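Local atomic coordinates of beta-galactosidase (Geobacillus stearothermophilus, PDB entry 4OIF), a protein that probably hydrolyses terminal non-reducing beta-D-galactose residues of beta-D-galactosides, as a zinc-binding, trimeric member of glycoside hydrolase family 42. Residues G504-D507 with E508-A512; T216-G219 with L220-D223; H518-L521 with R522-F525. All coordinates share one frame; numbering follows the deposited sequence.

Contact 1: residues G504-D507 with E508-A512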
ATOM      1  N   GLY A 504     -22.747  16.777 -17.312  1.00  9.13           N
ATOM      2  CA  GLY A 504     -23.014  18.199 -17.456  1.00  6.07           C
ATOM      3  C   GLY A 504     -22.945  18.998 -16.171  1.00 10.98           C
ATOM      4  O   GLY A 504     -23.762  19.875 -15.922  1.00  8.47           O
ATOM      5  N   ILE A 505     -21.949  18.708 -15.350  1.00 15.72           N
ATOM      6  CA  ILE A 505     -21.841  19.323 -14.034  1.00  7.43           C
ATOM      7  C   ILE A 505     -20.959  20.564 -14.066  1.00 13.40           C
ATOM      8  O   ILE A 505     -21.146  21.533 -13.316  1.00  8.59           O
ATOM      9  CB  ILE A 505     -21.276  18.313 -13.042  1.00  8.09           C
ATOM     10  CG1 ILE A 505     -22.158  17.061 -13.044  1.00 11.65           C
ATOM     11  CG2 ILE A 505     -21.165  18.910 -11.649  1.00 17.52           C
ATOM     12  CD1 ILE A 505     -23.623  17.354 -12.755  1.00 11.43           C
ATOM     13  N   VAL A 506     -20.033  20.532 -15.011  1.00 10.39           N
ATOM     14  CA  VAL A 506     -18.813  21.307 -14.952  1.00  5.96           C
ATOM     15  C   VAL A 506     -18.400  21.719 -16.363  1.00  7.78           C
ATOM     16  O   VAL A 506     -18.644  20.971 -17.315  1.00 11.32           O
ATOM     17  CB  VAL A 506     -17.729  20.453 -14.232  1.00  8.67           C
ATOM     18  CG1 VAL A 506     -16.500  20.206 -15.098  1.00  8.18           C
ATOM     19  CG2 VAL A 506     -17.387  21.058 -12.895  1.00  4.87           C
ATOM     20  N   ASP A 507     -17.826  22.910 -16.529  1.00  6.68           N
ATOM     21  CA  ASP A 507     -17.397  23.316 -17.871  1.00  6.47           C
ATOM     22  C   ASP A 507     -15.972  22.842 -18.141  1.00  8.77           C
ATOM     23  O   ASP A 507     -15.379  22.147 -17.325  1.00 10.22           O
ATOM     24  CB  ASP A 507     -17.518  24.839 -18.091  1.00 10.48           C
ATOM     25  CG  ASP A 507     -16.569  25.673 -17.223  1.00 16.34           C
ATOM     26  OD1 ASP A 507     -15.576  25.153 -16.660  1.00 11.97           O
ATOM     27  OD2 ASP A 507     -16.823  26.894 -17.132  1.00 15.09           O
ATOM     28  N   GLU A 508     -15.416  23.231 -19.279  1.00  7.87           N
ATOM     29  CA  GLU A 508     -14.087  22.770 -19.661  1.00  7.54           C
ATOM     30  C   GLU A 508     -12.965  23.268 -18.729  1.00 10.25           C
ATOM     31  O   GLU A 508     -11.807  22.892 -18.906  1.00 16.56           O
ATOM     32  CB  GLU A 508     -13.790  23.190 -21.103  1.00  8.80           C
ATOM     33  CG  GLU A 508     -13.357  24.656 -21.265  1.00 14.72           C
ATOM     34  CD  GLU A 508     -14.488  25.592 -21.663  1.00 16.08           C
ATOM     35  OE1 GLU A 508     -15.664  25.306 -21.337  1.00 14.41           O
ATOM     36  OE2 GLU A 508     -14.197  26.626 -22.301  1.00 21.51           O
ATOM     37  N   HIS A 509     -13.298  24.103 -17.748  1.00 12.07           N
ATOM     38  CA  HIS A 509     -12.314  24.557 -16.754  1.00 13.09           C
ATOM     39  C   HIS A 509     -12.469  23.833 -15.438  1.00 14.04           C
ATOM     40  O   HIS A 509     -11.845  24.217 -14.445  1.00 17.79           O
ATOM     41  CB  HIS A 509     -12.440  26.051 -16.470  1.00 10.44           C
ATOM     42  CG  HIS A 509     -12.079  26.925 -17.625  1.00 28.73           C
ATOM     43  ND1 HIS A 509     -10.871  26.826 -18.282  1.00 23.41           N
ATOM     44  CD2 HIS A 509     -12.761  27.928 -18.230  1.00 11.79           C
ATOM     45  CE1 HIS A 509     -10.829  27.725 -19.250  1.00 16.97           C
ATOM     46  NE2 HIS A 509     -11.964  28.403 -19.241  1.00 11.17           N
ATOM     47  N   ASP A 510     -13.316  22.806 -15.436  1.00  8.83           N
ATOM     48  CA  ASP A 510     -13.788  22.166 -14.210  1.00  6.58           C
ATOM     49  C   ASP A 510     -14.423  23.215 -13.273  1.00  8.35           C
ATOM     50  O   ASP A 510     -14.339  23.142 -12.047  1.00 14.42           O
ATOM     51  CB  ASP A 510     -12.660  21.393 -13.512  1.00  5.64           C
ATOM     52  CG  ASP A 510     -13.188  20.393 -12.472  1.00  8.74           C
ATOM     53  OD1 ASP A 510     -14.128  19.624 -12.785  1.00  4.02           O
ATOM     54  OD2 ASP A 510     -12.684  20.399 -11.327  1.00  6.34           O
ATOM     55  N   LEU A 511     -15.075  24.195 -13.868  1.00 10.27           N
ATOM     56  CA  LEU A 511     -15.805  25.190 -13.103  1.00  8.88           C
ATOM     57  C   LEU A 511     -17.280  24.787 -13.092  1.00  8.99           C
ATOM     58  O   LEU A 511     -17.855  24.486 -14.139  1.00  8.05           O
ATOM     59  CB  LEU A 511     -15.603  26.562 -13.727  1.00 11.26           C
ATOM     60  CG  LEU A 511     -15.150  27.771 -12.921  1.00 22.08           C
ATOM     61  CD1 LEU A 511     -14.169  27.395 -11.827  1.00  8.41           C
ATOM     62  CD2 LEU A 511     -14.536  28.790 -13.894  1.00 10.31           C
ATOM     63  N   ALA A 512     -17.880  24.736 -11.909  1.00  6.79           N
ATOM     64  CA  ALA A 512     -19.285  24.354 -11.778  1.00  8.28           C
ATOM     65  C   ALA A 512     -20.223  25.317 -12.517  1.00 13.73           C
ATOM     66  O   ALA A 512     -20.083  26.539 -12.391  1.00 13.29           O
ATOM     67  CB  ALA A 512     -19.666  24.276 -10.317  1.00  5.63           C
TER
HETATM   68  O   HOH W   1     -19.309  26.715 -15.485  1.00 13.90           O
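The carboxylate of Asp-507 is met from both faces at a single oxygen: the backbone N of His-509 reaches OD1 from above one face at 2.7 Å, and the N of Leu-511 reaches the same OD1 from the opposite face at 3.0 Å. Neither donor lies in the carboxylate plane, each standing about 46° out of it. The group gets there because CG sits between the backbone N and the carbonyl carbon (chi1 66°), which folds the short side chain back over the turn that follows. Aspartate suits the place, its one methylene being just long enough to let an oxygen reach N-H groups two and four residues on. The bond from His-509 N to OD1 makes an Asx turn, and superposed on it is a type I beta turn from Asp-507 to Asp-510, whose N donates to Asp-507 O (2.9 Å). The loop is closed by a straighter bond from Asp-507 N to Leu-511 O (2.9 Å, 165°), next to a single bridge between Val-506 and Ala-512. A water gives a hydrogen to Leu-511 O and, weakly, to Asp-507 OD2. CG1 of Val-506 lies 3.4 Å from Asp-510 OD1, a carboxylate held by Tyr-477 and by a salt bridge to Lys-371 of the second subunit. The loop follows strand 496-500 in the chain and leads to helix 519-525; Val-506 packs on Tyr-477 and Leu-478, Glu-508 O accepts from Arg-226 of helix 218-246, and Ala-512 O accepts from Arg-366 of the second subunit.

Contact 2: residues T216-G219 with L220-D223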
ATOM      1  N   THR A 216      -3.936  20.639  -5.323  1.00  9.16           N
ATOM      2  CA  THR A 216      -5.309  20.890  -4.896  1.00  8.46           C
ATOM      3  C   THR A 216      -6.047  21.892  -5.795  1.00  8.86           C
ATOM      4  O   THR A 216      -7.198  22.252  -5.518  1.00  9.09           O
ATOM      5  CB  THR A 216      -5.359  21.426  -3.443  1.00  9.83           C
ATOM      6  OG1 THR A 216      -4.762  22.733  -3.388  1.00  4.52           O
ATOM      7  CG2 THR A 216      -4.620  20.495  -2.501  1.00  7.42           C
ATOM      8  N   ILE A 217      -5.394  22.356  -6.859  1.00  7.44           N
ATOM      9  CA  ILE A 217      -6.074  23.207  -7.836  1.00  7.71           C
ATOM     10  C   ILE A 217      -6.402  22.387  -9.091  1.00  7.35           C
ATOM     11  O   ILE A 217      -5.516  22.046  -9.871  1.00  8.86           O
ATOM     12  CB  ILE A 217      -5.237  24.453  -8.215  1.00  7.10           C
ATOM     13  CG1 ILE A 217      -4.704  25.168  -6.967  1.00  6.17           C
ATOM     14  CG2 ILE A 217      -6.066  25.420  -9.043  1.00  5.71           C
ATOM     15  CD1 ILE A 217      -3.835  26.401  -7.283  1.00  4.87           C
ATOM     16  N   HIS A 218      -7.684  22.073  -9.268  1.00  4.27           N
ATOM     17  CA  HIS A 218      -8.132  21.207 -10.348  1.00  5.68           C
ATOM     18  C   HIS A 218      -7.772  21.759 -11.723  1.00  6.71           C
ATOM     19  O   HIS A 218      -7.349  21.015 -12.601  1.00  8.22           O
ATOM     20  CB  HIS A 218      -9.647  20.988 -10.273  1.00  4.86           C
ATOM     21  CG  HIS A 218     -10.101  20.245  -9.051  1.00  6.02           C
ATOM     22  ND1 HIS A 218      -9.638  18.986  -8.727  1.00  7.85           N
ATOM     23  CD2 HIS A 218     -10.997  20.574  -8.088  1.00  5.21           C
ATOM     24  CE1 HIS A 218     -10.221  18.579  -7.610  1.00  6.48           C
ATOM     25  NE2 HIS A 218     -11.044  19.527  -7.197  1.00  4.66           N
ATOM     26  N   GLY A 219      -7.940  23.061 -11.909  1.00  7.35           N
ATOM     27  CA  GLY A 219      -7.693  23.682 -13.203  1.00  5.04           C
ATOM     28  C   GLY A 219      -6.232  23.597 -13.587  1.00  6.72           C
ATOM     29  O   GLY A 219      -5.895  23.426 -14.761  1.00  8.32           O
ATOM     30  N   LEU A 220      -5.361  23.711 -12.585  1.00  9.29           N
ATOM     31  CA  LEU A 220      -3.933  23.514 -12.788  1.00  5.91           C
ATOM     32  C   LEU A 220      -3.662  22.068 -13.189  1.00  5.92           C
ATOM     33  O   LEU A 220      -2.916  21.821 -14.122  1.00  5.50           O
ATOM     34  CB  LEU A 220      -3.138  23.885 -11.532  1.00  3.37           C
ATOM     35  CG  LEU A 220      -1.663  23.461 -11.481  1.00  8.62           C
ATOM     36  CD1 LEU A 220      -0.873  23.971 -12.689  1.00  3.11           C
ATOM     37  CD2 LEU A 220      -0.996  23.912 -10.185  1.00  6.09           C
ATOM     38  N   ASN A 221      -4.263  21.111 -12.492  1.00  4.96           N
ATOM     39  CA  ASN A 221      -4.039  19.703 -12.822  1.00  9.94           C
ATOM     40  C   ASN A 221      -4.455  19.377 -14.266  1.00  8.15           C
ATOM     41  O   ASN A 221      -3.704  18.740 -15.041  1.00 11.48           O
ATOM     42  CB  ASN A 221      -4.788  18.810 -11.829  1.00 10.78           C
ATOM     43  CG  ASN A 221      -4.383  19.072 -10.395  1.00  8.09           C
ATOM     44  OD1 ASN A 221      -3.245  19.434 -10.122  1.00 15.09           O
ATOM     45  ND2 ASN A 221      -5.306  18.874  -9.472  1.00  9.96           N
ATOM     46  N   LEU A 222      -5.648  19.851 -14.619  1.00  4.44           N
ATOM     47  CA  LEU A 222      -6.226  19.665 -15.942  1.00  7.57           C
ATOM     48  C   LEU A 222      -5.357  20.312 -17.024  1.00 11.69           C
ATOM     49  O   LEU A 222      -4.916  19.641 -17.967  1.00  7.10           O
ATOM     50  CB  LEU A 222      -7.640  20.245 -15.963  1.00  8.19           C
ATOM     51  CG  LEU A 222      -8.497  20.079 -17.219  1.00 12.65           C
ATOM     52  CD1 LEU A 222      -8.635  18.613 -17.623  1.00 15.02           C
ATOM     53  CD2 LEU A 222      -9.871  20.697 -16.972  1.00 15.38           C
ATOM     54  N   ASP A 223      -5.098  21.608 -16.879  1.00  7.77           N
ATOM     55  CA  ASP A 223      -4.247  22.305 -17.831  1.00  7.42           C
ATOM     56  C   ASP A 223      -2.862  21.667 -17.938  1.00  7.28           C
ATOM     57  O   ASP A 223      -2.285  21.648 -19.019  1.00  9.68           O
ATOM     58  CB  ASP A 223      -4.113  23.791 -17.475  1.00  8.63           C
ATOM     59  CG  ASP A 223      -5.226  24.636 -18.074  1.00 10.33           C
ATOM     60  OD1 ASP A 223      -6.003  24.098 -18.886  1.00  9.81           O
ATOM     61  OD2 ASP A 223      -5.313  25.838 -17.752  1.00  9.31           O
TER
HETATM   62  O   HOH W   2      -3.081  21.562  -8.259  1.00  8.74           O
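Helix 218-246 starts here with Ile-217 as its N-cap residue, and three consecutive i to i+4 backbone bonds set its first turn. Asn-221 N donates to Ile-217 O (3.1 Å), Leu-222 N to His-218 O (2.9 Å) and Asp-223 N to Gly-219 O (2.9 Å). Isoleucine has no side-chain acceptor to offer as a cap. A water accepts from Ile-217 N and donates to Asn-221 OD1, each at 2.8 Å, so it bridges the N-cap residue to the first turn. Asparagine fits because its amide can serve both ways: OD1 takes the water, while ND2 donates to Asp-427, at the end of helix 419-427, which also accepts from His-218 ND1. CG of Asn-221 stands beside its backbone N and anti to the carbonyl carbon (chi1 -57°), which swings the amide back over the Ile-217 carbonyl. On another side of the turn the beta-branched Ile-217 meets Leu-220 obliquely, CB to CB at 4.0 Å, two apolar groups suited to this buried setting. Both rest on Trp-191 of helix 184-191, and Leu-220 also touches Phe-172 of helix 166-179. Asp-223 is salt-bridged to Lys-179 of helix 166-179 and hydrogen-bonded to Tyr-180 and to Trp-191 of helix 184-191, which ties the helix start to both, while Thr-216 packs on Phe-369 of the second subunit.

Contact 3: residues H518-L521 with R522-F525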
ATOM      1  N   HIS A 518     -27.740  23.639 -17.070  1.00 16.03           N
ATOM      2  CA  HIS A 518     -27.627  24.468 -18.255  1.00 16.78           C
ATOM      3  C   HIS A 518     -28.952  24.421 -18.982  1.00 17.71           C
ATOM      4  O   HIS A 518     -29.519  23.344 -19.192  1.00 14.51           O
ATOM      5  CB  HIS A 518     -26.490  24.021 -19.174  1.00  9.26           C
ATOM      6  CG  HIS A 518     -26.275  24.930 -20.347  1.00 13.62           C
ATOM      7  ND1 HIS A 518     -27.212  25.098 -21.344  1.00 12.90           N
ATOM      8  CD2 HIS A 518     -25.229  25.726 -20.681  1.00 13.32           C
ATOM      9  CE1 HIS A 518     -26.753  25.951 -22.243  1.00 16.90           C
ATOM     10  NE2 HIS A 518     -25.552  26.348 -21.864  1.00 14.02           N
ATOM     11  N   GLN A 519     -29.439  25.613 -19.308  1.00 14.07           N
ATOM     12  CA  GLN A 519     -30.714  25.832 -19.979  1.00 22.97           C
ATOM     13  C   GLN A 519     -30.982  24.870 -21.137  1.00 16.84           C
ATOM     14  O   GLN A 519     -32.060  24.271 -21.221  1.00 18.25           O
ATOM     15  CB  GLN A 519     -30.770  27.274 -20.494  1.00 19.98           C
ATOM     16  CG  GLN A 519     -32.025  27.610 -21.282  1.00 53.63           C
ATOM     17  CD  GLN A 519     -32.073  29.068 -21.675  1.00 60.01           C
ATOM     18  OE1 GLN A 519     -31.258  29.869 -21.212  1.00 61.92           O
ATOM     19  NE2 GLN A 519     -33.029  29.426 -22.534  1.00 49.73           N
ATOM     20  N   ASP A 520     -29.993  24.745 -22.023  1.00 15.48           N
ATOM     21  CA  ASP A 520     -30.103  23.910 -23.213  1.00 19.51           C
ATOM     22  C   ASP A 520     -30.396  22.461 -22.856  1.00 19.00           C
ATOM     23  O   ASP A 520     -31.309  21.863 -23.415  1.00 19.41           O
ATOM     24  CB  ASP A 520     -28.830  23.983 -24.053  1.00 17.56           C
ATOM     25  CG  ASP A 520     -28.711  25.284 -24.838  1.00 21.76           C
ATOM     26  OD1 ASP A 520     -29.687  26.061 -24.863  1.00 16.93           O
ATOM     27  OD2 ASP A 520     -27.638  25.513 -25.452  1.00 21.21           O
ATOM     28  N   LEU A 521     -29.635  21.908 -21.911  1.00 16.91           N
ATOM     29  CA  LEU A 521     -29.835  20.528 -21.460  1.00 19.18           C
ATOM     30  C   LEU A 521     -31.201  20.345 -20.781  1.00 17.19           C
ATOM     31  O   LEU A 521     -31.886  19.345 -21.014  1.00 12.37           O
ATOM     32  CB  LEU A 521     -28.709  20.101 -20.505  1.00 11.70           C
ATOM     33  CG  LEU A 521     -27.290  20.102 -21.085  1.00 11.06           C
ATOM     34  CD1 LEU A 521     -26.318  19.800 -19.986  1.00  8.01           C
ATOM     35  CD2 LEU A 521     -27.117  19.107 -22.240  1.00  7.02           C
ATOM     36  N   ARG A 522     -31.588  21.307 -19.943  1.00 16.21           N
ATOM     37  CA  ARG A 522     -32.885  21.255 -19.276  1.00 17.33           C
ATOM     38  C   ARG A 522     -33.993  21.149 -20.316  1.00 18.61           C
ATOM     39  O   ARG A 522     -34.873  20.287 -20.223  1.00 17.20           O
ATOM     40  CB  ARG A 522     -33.115  22.485 -18.386  1.00 15.67           C
ATOM     41  CG  ARG A 522     -34.483  22.443 -17.683  1.00 24.22           C
ATOM     42  CD  ARG A 522     -34.843  23.735 -16.932  1.00 31.03           C
ATOM     43  NE  ARG A 522     -34.975  24.882 -17.831  1.00 35.83           N
ATOM     44  CZ  ARG A 522     -34.214  25.970 -17.757  1.00 35.37           C
ATOM     45  NH1 ARG A 522     -33.285  26.059 -16.821  1.00 25.08           N
ATOM     46  NH2 ARG A 522     -34.381  26.969 -18.615  1.00 24.93           N
ATOM     47  N   GLU A 523     -33.925  22.026 -21.313  1.00 17.55           N
ATOM     48  CA  GLU A 523     -34.892  22.036 -22.399  1.00 17.49           C
ATOM     49  C   GLU A 523     -34.898  20.711 -23.145  1.00 15.86           C
ATOM     50  O   GLU A 523     -35.955  20.128 -23.382  1.00 16.19           O
ATOM     51  CB  GLU A 523     -34.591  23.178 -23.369  1.00 15.93           C
ATOM     52  CG  GLU A 523     -35.185  24.519 -22.979  1.00 17.85           C
ATOM     53  CD  GLU A 523     -34.652  25.658 -23.839  1.00 47.57           C
ATOM     54  OE1 GLU A 523     -33.960  25.376 -24.846  1.00 45.31           O
ATOM     55  OE2 GLU A 523     -34.913  26.835 -23.504  1.00 42.25           O
ATOM     56  N   MET A 524     -33.710  20.252 -23.523  1.00 14.48           N
ATOM     57  CA  MET A 524     -33.564  19.015 -24.279  1.00 11.20           C
ATOM     58  C   MET A 524     -34.228  17.840 -23.579  1.00 14.12           C
ATOM     59  O   MET A 524     -35.065  17.149 -24.164  1.00 20.05           O
ATOM     60  CB  MET A 524     -32.083  18.708 -24.513  1.00 10.41           C
ATOM     61  CG  MET A 524     -31.405  19.646 -25.484  1.00 17.48           C
ATOM     62  SD  MET A 524     -29.614  19.587 -25.354  1.00 14.54           S
ATOM     63  CE  MET A 524     -29.366  17.864 -25.785  1.00 11.95           C
ATOM     64  N   PHE A 525     -33.855  17.629 -22.320  1.00  9.54           N
ATOM     65  CA  PHE A 525     -34.278  16.449 -21.578  1.00 12.07           C
ATOM     66  C   PHE A 525     -35.618  16.648 -20.868  1.00 10.64           C
ATOM     67  O   PHE A 525     -36.197  15.696 -20.356  1.00  9.06           O
ATOM     68  CB  PHE A 525     -33.197  16.058 -20.562  1.00 11.59           C
ATOM     69  CG  PHE A 525     -31.944  15.518 -21.193  1.00 12.40           C
ATOM     70  CD1 PHE A 525     -31.821  14.156 -21.469  1.00  9.68           C
ATOM     71  CD2 PHE A 525     -30.898  16.370 -21.528  1.00  5.78           C
ATOM     72  CE1 PHE A 525     -30.671  13.648 -22.067  1.00  6.80           C
ATOM     73  CE2 PHE A 525     -29.740  15.870 -22.116  1.00 14.43           C
ATOM     74  CZ  PHE A 525     -29.627  14.504 -22.391  1.00  8.94           C
TER
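Gln-519 O takes the backbone N-H of Glu-523 at 2.9 Å and 168°, one of four successive i to i+4 bonds that make up the short helix 519-525. The same two residues are joined again at their ends, where Gln-519 NE2 gives a weak though straight bond to Glu-523 OE2 (3.3 Å). Their chains run side by side, with the amide turned nearly perpendicular to the carboxylate. The guanidinium of Arg-522 is instead only 16° from the plane of that amide: a bend at chi3 (63°) brings it back so that one face lies over Gln-519 CA, near the rim of the group, with Arg-522 NH2 3.6 Å from Gln-519 CG. Long polar chains suit this outer side, and a leucine in place of Glu-523 would probably leave the Gln-519 amide without its carboxylate partner and freer to turn. His-518 caps the start of the helix, its ND1 accepting from Asp-520 N (2.9 Å) in the ring plane; NE2 is bonded to Glu-481. The other side is apolar. CD2 of Leu-521 approaches Met-524 SD (4.0 Å) and CE2 of Phe-525 (4.2 Å), while the edge of the Phe-525 ring is turned to Leu-521 O. Phe-525 and Met-524 press on Leu-497 of strand 496-500, the phenylalanine also reaching strand 589-594 and the methionine helix 481-492, whose Lys-488 pairs with Asp-520, so that the helix lies packed against sheet and helix together.

Along the chain contact 2 comes first, at the start of helix 218-246 in the TIM-barrel part, followed by contact 1 and then contact 3 in the trimerisation domain. Contacts 1 and 2 nevertheless touch, their centres 12 Å apart, with Asp-510 and Glu-508 packed on His-218 and Leu-222; they bring the barrel part and the trimerisation domain together, and both also meet the second subunit. Contact 3 is on helix 519-525, its centre 15 Å from that of contact 1 and 28 Å from that of contact 2. No other chain touches it. The loop of contact 1 thus stands between a domain junction bordering a trimer interface and a helix packed within its own domain.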